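Local coordinates for NIPSNAP domain protein (Burkholderia xenovorans, PDB 5K9F) that is of unknown function but belongs to the NIPSNAP family and can hold oxamic acid in a pocket, at the interface of chains A and B and the interface of chains A and C. Coordinates in Å, arbitrary orientation; residue numbers count along the deposited sequence, not the author numbering. Chains: chain A/B/C, NIPSNAP domain protein.

Contact 1: the interface of chains A and B. Residues chain A 14, 97-100; chain B 52-57.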
ATOM      1  N   ARG A  14      10.065  -2.812 -15.491  1.00 10.35           N
ATOM      2  CA  ARG A  14      10.491  -3.627 -14.359  1.00 10.59           C
ATOM      3  C   ARG A  14      11.088  -2.730 -13.290  1.00 11.98           C
ATOM      4  O   ARG A  14      11.808  -1.777 -13.599  1.00 14.22           O
ATOM      5  CB  ARG A  14      11.548  -4.654 -14.761  1.00 15.50           C
ATOM      6  CG  ARG A  14      11.081  -5.678 -15.715  1.00 18.52           C
ATOM      7  CD  ARG A  14      12.243  -6.539 -16.166  1.00 21.19           C
ATOM      8  NE  ARG A  14      12.733  -7.486 -15.166  1.00 18.69           N
ATOM      9  CZ  ARG A  14      12.145  -8.652 -14.876  1.00 19.09           C
ATOM     10  NH1 ARG A  14      11.010  -9.017 -15.473  1.00 17.11           N
ATOM     11  NH2 ARG A  14      12.692  -9.458 -13.993  1.00 18.91           N
ATOM     12  N   ARG A  97      13.654  -7.034  -3.841  1.00 13.12           N
ATOM     13  CA  ARG A  97      12.283  -7.226  -4.301  1.00 12.36           C
ATOM     14  C   ARG A  97      12.218  -6.860  -5.780  1.00 12.08           C
ATOM     15  O   ARG A  97      12.967  -5.996  -6.242  1.00 12.86           O
ATOM     16  CB  ARG A  97      11.336  -6.347  -3.465  1.00 18.47           C
ATOM     17  CG  ARG A  97       9.904  -6.382  -3.892  1.00 30.04           C
ATOM     18  CD  ARG A  97       9.004  -6.030  -2.724  1.00 41.82           C
ATOM     19  NE  ARG A  97       8.988  -4.607  -2.411  1.00 38.34           N
ATOM     20  CZ  ARG A  97       8.189  -3.733  -3.011  1.00 34.32           C
ATOM     21  NH1 ARG A  97       7.372  -4.144  -3.970  1.00 26.51           N
ATOM     22  NH2 ARG A  97       8.206  -2.458  -2.660  1.00 31.28           N
ATOM     23  N   GLN A  98      11.347  -7.545  -6.535  1.00 12.19           N
ATOM     24  CA  GLN A  98      11.210  -7.275  -7.961  1.00 11.14           C
ATOM     25  C   GLN A  98       9.743  -7.201  -8.340  1.00 14.01           C
ATOM     26  O   GLN A  98       8.934  -7.980  -7.831  1.00 14.33           O
ATOM     27  CB  GLN A  98      11.862  -8.367  -8.802  1.00 11.55           C
ATOM     28  CG  GLN A  98      13.327  -8.593  -8.485  1.00 14.41           C
ATOM     29  CD  GLN A  98      13.839  -9.813  -9.197  1.00 17.73           C
ATOM     30  OE1 GLN A  98      13.436 -10.930  -8.879  1.00 18.19           O
ATOM     31  NE2 GLN A  98      14.687  -9.614 -10.215  1.00 19.86           N
ATOM     32  N   SER A  99       9.403  -6.278  -9.240  1.00 10.33           N
ATOM     33  CA  SER A  99       8.050  -6.198  -9.777  0.40  9.59           C
ATOM     34  C   SER A  99       8.117  -5.849 -11.254  1.00 12.63           C
ATOM     35  O   SER A  99       9.110  -5.321 -11.740  1.00 11.92           O
ATOM     36  CB  SER A  99       7.205  -5.156  -9.041  0.40 12.10           C
ATOM     37  OG  SER A  99       7.670  -3.853  -9.343  0.40 11.44           O
ATOM     38  N   THR A 100       7.035  -6.157 -11.975  1.00 11.06           N
ATOM     39  CA  THR A 100       6.997  -5.769 -13.379  1.00 12.72           C
ATOM     40  C   THR A 100       5.558  -5.518 -13.822  1.00 14.06           C
ATOM     41  O   THR A 100       4.596  -5.956 -13.191  1.00 14.06           O
ATOM     42  CB  THR A 100       7.662  -6.811 -14.272  1.00 13.03           C
ATOM     43  OG1 THR A 100       7.888  -6.224 -15.560  1.00 15.23           O
ATOM     44  CG2 THR A 100       6.784  -8.066 -14.418  1.00 13.03           C
TER
ATOM     45  N   GLU B  52       3.649 -13.711 -13.099  1.00 11.41           N
ATOM     46  CA  GLU B  52       4.389 -13.165 -14.232  1.00 11.88           C
ATOM     47  C   GLU B  52       4.361 -11.649 -14.274  1.00 11.74           C
ATOM     48  O   GLU B  52       5.231 -11.049 -14.904  1.00 13.30           O
ATOM     49  CB  GLU B  52       3.829 -13.682 -15.565  1.00 13.56           C
ATOM     50  CG  GLU B  52       3.924 -15.186 -15.764  1.00 15.96           C
ATOM     51  CD  GLU B  52       5.326 -15.672 -16.102  1.00 21.29           C
ATOM     52  OE1 GLU B  52       5.482 -16.900 -16.281  1.00 21.93           O
ATOM     53  OE2 GLU B  52       6.272 -14.850 -16.200  1.00 19.57           O
ATOM     54  N   THR B  53       3.393 -11.019 -13.612  1.00 11.79           N
ATOM     55  CA  THR B  53       3.341  -9.569 -13.482  1.00 12.37           C
ATOM     56  C   THR B  53       3.045  -9.210 -12.033  1.00 11.35           C
ATOM     57  O   THR B  53       2.750 -10.070 -11.187  1.00 13.38           O
ATOM     58  CB  THR B  53       2.296  -8.927 -14.422  1.00 12.93           C
ATOM     59  OG1 THR B  53       0.969  -9.345 -14.061  1.00 13.47           O
ATOM     60  CG2 THR B  53       2.552  -9.318 -15.889  1.00 11.73           C
ATOM     61  N   GLY B  54       3.120  -7.917 -11.753  1.00 11.78           N
ATOM     62  CA  GLY B  54       2.992  -7.448 -10.393  1.00 12.64           C
ATOM     63  C   GLY B  54       4.249  -7.793  -9.618  1.00 10.20           C
ATOM     64  O   GLY B  54       5.354  -7.875 -10.174  1.00 14.12           O
ATOM     65  N   ASP B  55       4.075  -8.023  -8.317  1.00 10.94           N
ATOM     66  CA  ASP B  55       5.194  -8.511  -7.530  1.00 13.20           C
ATOM     67  C   ASP B  55       5.660  -9.832  -8.128  1.00 14.86           C
ATOM     68  O   ASP B  55       4.872 -10.770  -8.271  1.00 13.37           O
ATOM     69  CB  ASP B  55       4.788  -8.717  -6.064  1.00 13.87           C
ATOM     70  CG  ASP B  55       4.524  -7.406  -5.308  1.00 30.66           C
ATOM     71  OD1 ASP B  55       4.955  -6.321  -5.761  1.00 27.24           O
ATOM     72  OD2 ASP B  55       3.904  -7.472  -4.219  1.00 29.45           O
ATOM     73  N   LEU B  56       6.922  -9.890  -8.519  1.00 12.98           N
ATOM     74  CA  LEU B  56       7.479 -11.144  -8.971  1.00 12.92           C
ATOM     75  C   LEU B  56       7.845 -11.980  -7.747  1.00 16.48           C
ATOM     76  O   LEU B  56       7.812 -11.514  -6.606  1.00 16.82           O
ATOM     77  CB  LEU B  56       8.688 -10.902  -9.887  1.00 12.84           C
ATOM     78  CG  LEU B  56       8.346 -10.163 -11.191  1.00 13.97           C
ATOM     79  CD1 LEU B  56       9.597  -9.612 -11.906  1.00 14.79           C
ATOM     80  CD2 LEU B  56       7.516 -11.076 -12.113  1.00 19.22           C
ATOM     81  N   ASN B  57       8.158 -13.238  -7.993  1.00 16.06           N
ATOM     82  CA  ASN B  57       8.539 -14.165  -6.928  1.00 13.45           C
ATOM     83  C   ASN B  57       7.385 -14.480  -5.982  1.00 12.71           C
ATOM     84  O   ASN B  57       7.611 -14.783  -4.808  1.00 13.60           O
ATOM     85  CB  ASN B  57       9.739 -13.637  -6.139  1.00 16.82           C
ATOM     86  CG  ASN B  57      10.874 -13.252  -7.044  1.00 17.06           C
ATOM     87  OD1 ASN B  57      11.414 -14.101  -7.749  1.00 18.66           O
ATOM     88  ND2 ASN B  57      11.231 -11.966  -7.065  1.00 15.49           N
TER
HETATM   89  O   HOH W   1      10.109  -9.924  -5.345  1.00 16.99           O
HETATM   90  O   HOH W   2      13.360 -13.173 -10.106  1.00 42.50           O

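Contact 2: the interface of chains A and C. Residues chain A 27, 48-52, 60; chain C 11, 102-106, 109.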
ATOM      1  N   LEU A  27      24.700  -0.684 -10.616  1.00 16.83           N
ATOM      2  CA  LEU A  27      24.744  -0.153 -11.976  1.00 15.78           C
ATOM      3  C   LEU A  27      26.122  -0.334 -12.599  1.00 17.02           C
ATOM      4  O   LEU A  27      26.228  -0.609 -13.795  1.00 19.52           O
ATOM      5  CB  LEU A  27      24.342   1.324 -11.989  1.00 16.28           C
ATOM      6  CG  LEU A  27      22.856   1.569 -11.705  1.00 18.13           C
ATOM      7  CD1 LEU A  27      22.589   3.071 -11.648  1.00 17.51           C
ATOM      8  CD2 LEU A  27      21.973   0.884 -12.751  1.00 18.46           C
ATOM      9  N   TYR A  48      16.740   3.009 -18.678  1.00 12.85           N
ATOM     10  CA  TYR A  48      17.276   2.334 -17.498  1.00 12.24           C
ATOM     11  C   TYR A  48      17.618   3.440 -16.510  1.00 11.59           C
ATOM     12  O   TYR A  48      18.494   4.266 -16.790  1.00 14.22           O
ATOM     13  CB  TYR A  48      18.504   1.488 -17.859  1.00 16.38           C
ATOM     14  CG  TYR A  48      18.759   0.282 -16.972  1.00 13.65           C
ATOM     15  CD1 TYR A  48      19.141   0.433 -15.651  1.00 18.32           C
ATOM     16  CD2 TYR A  48      18.664  -1.009 -17.478  1.00 15.11           C
ATOM     17  CE1 TYR A  48      19.400  -0.676 -14.852  1.00 24.17           C
ATOM     18  CE2 TYR A  48      18.904  -2.112 -16.690  1.00 15.70           C
ATOM     19  CZ  TYR A  48      19.272  -1.948 -15.376  1.00 20.01           C
ATOM     20  OH  TYR A  48      19.519  -3.052 -14.582  1.00 19.56           O
ATOM     21  N   TYR A  49      16.920   3.474 -15.380  1.00 10.76           N
ATOM     22  CA  TYR A  49      16.951   4.615 -14.472  1.00 10.68           C
ATOM     23  C   TYR A  49      17.166   4.173 -13.032  1.00 13.80           C
ATOM     24  O   TYR A  49      16.934   3.015 -12.669  1.00 13.88           O
ATOM     25  CB  TYR A  49      15.622   5.394 -14.512  1.00 12.62           C
ATOM     26  CG  TYR A  49      15.140   5.764 -15.884  1.00 11.08           C
ATOM     27  CD1 TYR A  49      15.682   6.862 -16.552  1.00 14.49           C
ATOM     28  CD2 TYR A  49      14.141   5.031 -16.513  1.00 14.79           C
ATOM     29  CE1 TYR A  49      15.231   7.214 -17.816  1.00 17.71           C
ATOM     30  CE2 TYR A  49      13.682   5.379 -17.771  1.00 14.47           C
ATOM     31  CZ  TYR A  49      14.228   6.469 -18.413  1.00 15.67           C
ATOM     32  OH  TYR A  49      13.783   6.826 -19.679  1.00 20.31           O
ATOM     33  N   PHE A  50      17.569   5.124 -12.188  1.00 13.30           N
ATOM     34  CA  PHE A  50      17.425   4.939 -10.749  1.00 12.36           C
ATOM     35  C   PHE A  50      16.577   6.066 -10.170  1.00 12.16           C
ATOM     36  O   PHE A  50      16.447   7.141 -10.757  1.00 11.57           O
ATOM     37  CB  PHE A  50      18.785   4.828 -10.023  1.00 13.61           C
ATOM     38  CG  PHE A  50      19.677   6.037 -10.144  1.00 14.84           C
ATOM     39  CD1 PHE A  50      20.550   6.167 -11.212  1.00 15.17           C
ATOM     40  CD2 PHE A  50      19.695   6.985  -9.144  1.00 17.64           C
ATOM     41  CE1 PHE A  50      21.404   7.271 -11.300  1.00 17.51           C
ATOM     42  CE2 PHE A  50      20.546   8.089  -9.228  1.00 22.01           C
ATOM     43  CZ  PHE A  50      21.392   8.222 -10.304  1.00 20.33           C
ATOM     44  N   SER A  51      15.948   5.798  -9.026  1.00 11.01           N
ATOM     45  CA  SER A  51      14.989   6.753  -8.489  1.00 10.21           C
ATOM     46  C   SER A  51      15.681   7.881  -7.733  1.00 13.93           C
ATOM     47  O   SER A  51      16.690   7.677  -7.052  1.00 13.77           O
ATOM     48  CB  SER A  51      13.999   6.045  -7.564  1.00 11.25           C
ATOM     49  OG  SER A  51      14.681   5.370  -6.514  1.00 12.19           O
ATOM     50  N   GLU A  52      15.118   9.088  -7.857  1.00 11.41           N
ATOM     51  CA  GLU A  52      15.517  10.232  -7.046  1.00 11.88           C
ATOM     52  C   GLU A  52      14.460  10.629  -6.033  1.00 11.74           C
ATOM     53  O   GLU A  52      14.790  11.286  -5.047  1.00 13.30           O
ATOM     54  CB  GLU A  52      15.814  11.460  -7.920  1.00 13.56           C
ATOM     55  CG  GLU A  52      16.966  11.292  -8.897  1.00 15.96           C
ATOM     56  CD  GLU A  52      18.339  11.358  -8.242  1.00 21.29           C
ATOM     57  OE1 GLU A  52      19.338  11.228  -8.984  1.00 21.93           O
ATOM     58  OE2 GLU A  52      18.438  11.544  -7.003  1.00 19.57           O
ATOM     59  N   ILE A  60      14.847   1.045 -12.371  1.00 13.31           N
ATOM     60  CA  ILE A  60      13.643   0.931 -13.176  1.00 12.60           C
ATOM     61  C   ILE A  60      14.070   0.785 -14.623  1.00 11.92           C
ATOM     62  O   ILE A  60      14.850   1.604 -15.125  1.00 13.63           O
ATOM     63  CB  ILE A  60      12.743   2.163 -12.986  1.00 11.87           C
ATOM     64  CG1 ILE A  60      12.263   2.227 -11.531  1.00 13.24           C
ATOM     65  CG2 ILE A  60      11.562   2.121 -13.926  1.00 14.66           C
ATOM     66  CD1 ILE A  60      11.597   3.551 -11.215  1.00 21.59           C
TER
ATOM     67  N   VAL C  11      14.448  12.897 -15.612  1.00 15.10           N
ATOM     68  CA  VAL C  11      13.291  12.226 -16.192  1.00 14.19           C
ATOM     69  C   VAL C  11      12.146  12.231 -15.191  1.00 16.66           C
ATOM     70  O   VAL C  11      12.330  11.892 -14.015  1.00 16.78           O
ATOM     71  CB  VAL C  11      13.649  10.798 -16.640  1.00 14.54           C
ATOM     72  CG1 VAL C  11      12.420  10.072 -17.097  1.00 18.24           C
ATOM     73  CG2 VAL C  11      14.665  10.855 -17.780  1.00 17.26           C
ATOM     74  N   LEU C 102      10.671  11.479  -9.854  1.00 10.96           N
ATOM     75  CA  LEU C 102      11.824  11.922 -10.628  1.00  9.83           C
ATOM     76  C   LEU C 102      12.851  10.807 -10.679  1.00 12.32           C
ATOM     77  O   LEU C 102      13.098  10.129  -9.671  1.00 12.16           O
ATOM     78  CB  LEU C 102      12.443  13.191 -10.031  1.00 11.76           C
ATOM     79  CG  LEU C 102      11.503  14.389  -9.926  1.00 15.51           C
ATOM     80  CD1 LEU C 102      12.209  15.533  -9.206  1.00 15.61           C
ATOM     81  CD2 LEU C 102      11.020  14.842 -11.296  1.00 16.82           C
ATOM     82  N   LEU C 103      13.415  10.605 -11.874  1.00 10.71           N
ATOM     83  CA  LEU C 103      14.354   9.525 -12.162  1.00 11.35           C
ATOM     84  C   LEU C 103      15.604  10.077 -12.829  1.00 11.11           C
ATOM     85  O   LEU C 103      15.555  11.089 -13.529  1.00 14.10           O
ATOM     86  CB  LEU C 103      13.729   8.496 -13.101  1.00 10.61           C
ATOM     87  CG  LEU C 103      12.371   7.920 -12.698  1.00 11.01           C
ATOM     88  CD1 LEU C 103      11.839   6.999 -13.808  1.00 15.65           C
ATOM     89  CD2 LEU C 103      12.450   7.173 -11.354  1.00 12.96           C
ATOM     90  N   THR C 104      16.722   9.380 -12.634  1.00 12.50           N
ATOM     91  CA  THR C 104      17.969   9.728 -13.307  1.00 12.24           C
ATOM     92  C   THR C 104      18.386   8.587 -14.219  1.00 13.61           C
ATOM     93  O   THR C 104      18.395   7.429 -13.782  1.00 13.26           O
ATOM     94  CB  THR C 104      19.070   9.992 -12.293  1.00 15.57           C
ATOM     95  OG1 THR C 104      18.711  11.120 -11.494  1.00 19.36           O
ATOM     96  CG2 THR C 104      20.396  10.279 -13.014  1.00 15.64           C
ATOM     97  N   PRO C 105      18.715   8.852 -15.482  1.00 15.20           N
ATOM     98  CA  PRO C 105      19.186   7.767 -16.349  1.00 15.65           C
ATOM     99  C   PRO C 105      20.542   7.246 -15.899  1.00 15.96           C
ATOM    100  O   PRO C 105      21.424   8.015 -15.499  1.00 17.74           O
ATOM    101  CB  PRO C 105      19.278   8.426 -17.734  1.00 18.00           C
ATOM    102  CG  PRO C 105      18.469   9.688 -17.631  1.00 21.43           C
ATOM    103  CD  PRO C 105      18.564  10.127 -16.201  1.00 17.19           C
ATOM    104  N   ALA C 106      20.698   5.923 -15.972  1.00 15.63           N
ATOM    105  CA  ALA C 106      22.015   5.322 -15.895  1.00 17.10           C
ATOM    106  C   ALA C 106      22.858   5.814 -17.073  1.00 19.78           C
ATOM    107  O   ALA C 106      22.321   6.229 -18.104  1.00 19.89           O
ATOM    108  CB  ALA C 106      21.898   3.800 -15.906  1.00 20.12           C
ATOM    109  N   SER C 109      21.931   4.321 -20.420  1.00 22.30           N
ATOM    110  CA  SER C 109      20.550   4.410 -20.878  1.00 26.91           C
ATOM    111  C   SER C 109      20.499   5.140 -22.219  1.00 26.65           C
ATOM    112  O   SER C 109      21.281   6.073 -22.448  1.00 28.68           O
ATOM    113  CB  SER C 109      19.698   5.132 -19.824  1.00 23.39           C
ATOM    114  OG  SER C 109      18.305   5.124 -20.134  1.00 19.09           O
TER

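Contact 1: the interface of chains A and B
The carboxamides of A:Gln98 and B:Asn57 meet tip to tip, nearly coplanar. B:Asn57 ND2 lies in the carbonyl plane of the A:Gln98 amide, on a lone pair of OE1, at 3.0 Å, and the bond is almost straight (177° at H). Water 2 also links A:Gln98 OE1 to B:Asn57 OD1. The guanidinium of A:Arg97 and the carboxylate of B:Asp55 are less well matched: their planes stand 75° apart, and NH1 to OD1 is a long salt bridge of 3.7 Å. CD1 of B:Leu56 lies above one face of the A:Arg14 guanidinium, displaced toward its two terminal nitrogens and 3.7 Å from NH2 of A:Arg14.

B:Leu56 brings its two branches to different neighbours. With CG anti to its carbonyl carbon (chi1 -64°), CD1 reaches A:Arg14 and CB of A:Gln98, while CD2 of B:Leu56 packs 3.9 Å from CG2 of A:Thr100.

The backbones pair antiparallel. B:Leu56 N donates to A:Gln98 O at 2.9 Å, from above the carbonyl plane. A:Thr100 and B:Gly54 bond reciprocally, N to O each way, with B:Gly54 N 2.8 Å from A:Thr100 O. Water 1 joins the backbone N of A:Gln98 to B:Leu56 O and B:Asn57 ND2.

The patch docks the short strand 54-55 of one copy onto strand 95-105 of another, and may help hold the deposited octamer together.

Contact 2: the interface of chains A and C
C:Thr104 buries the most surface in this patch, and its side chain divides its work between a ring and a carboxylate. OG1 of C:Thr104 is anti to the carbonyl carbon (chi1 -63°) and gives its hydrogen to OE1 of A:Glu52, 2.6 Å away. The carboxylate accepts on its anti lone pair, the one pointing away from OE2. A bend at chi2 carries the carboxylate of A:Glu52 back to the hydroxyl.

The carbon side of C:Thr104 lies over one face of the A:Phe50 ring. C:Thr104 CB stands 3.8 Å from the centroid of the A:Phe50 ring in a CH-pi contact, displaced toward the rim, and CG2 touches CZ and CE1. A:Phe50 takes the crowded position, CG between backbone N and carbonyl carbon (chi1 61°), so that the two side chains run alongside each other in the same direction. Their backbones form a reciprocal pair: A:Phe50 N donates to C:Thr104 O, and C:Thr104 N returns a bond to A:Phe50 O, nearly along the C=O axis, at 2.9 Å.

A:Tyr49 points to the opposite side of the sheet. The carbonyl carbon C of C:Thr104 and the N of C:Pro105 lie at the edge of its ring, in plane. A:Tyr49 CD1 also touches CA of C:Pro105 at 3.6 Å. A:Tyr49 CE1 packs 3.7 Å from CG2 of C:Val11, whose side chain crosses at about a right angle. C:Leu103 also crosses the tyrosine steeply, bringing CD1 to the ring and sending CD2 to A:Ile60 CD1.

Strands 45-51 of A and 95-105 of C thus join antiparallel across the subunits, in an interface with two-fold symmetry. The ladder continues through A:Glu52 N to C:Leu102 O and C:Ala106 N to A:Tyr48 O. At its far end the hydroxyl OG of C:Ser109, anti to its own backbone N (chi1 -173°), accepts from A:Tyr48 N at 3.0 Å.

The C-alpha centres of contact 1 and contact 2 lie about 18 Å apart. Both use strand 95-105, but different stretches of it: residues 97-100 in contact 1 and 102-105 in contact 2, so, with the two-fold twin of contact 2, one copy's strand can pair with two neighbours at once. Residue 52 also recurs, marginally in contact 1 as B:Glu52 and through its carboxylate in contact 2 as A:Glu52. Contact 2 belongs to a two-fold symmetric interface, whereas that of contact 1 is not an exact two-fold. Together they fit the deposited eight-chain assembly, although the structure alone does not show an octamer in solution.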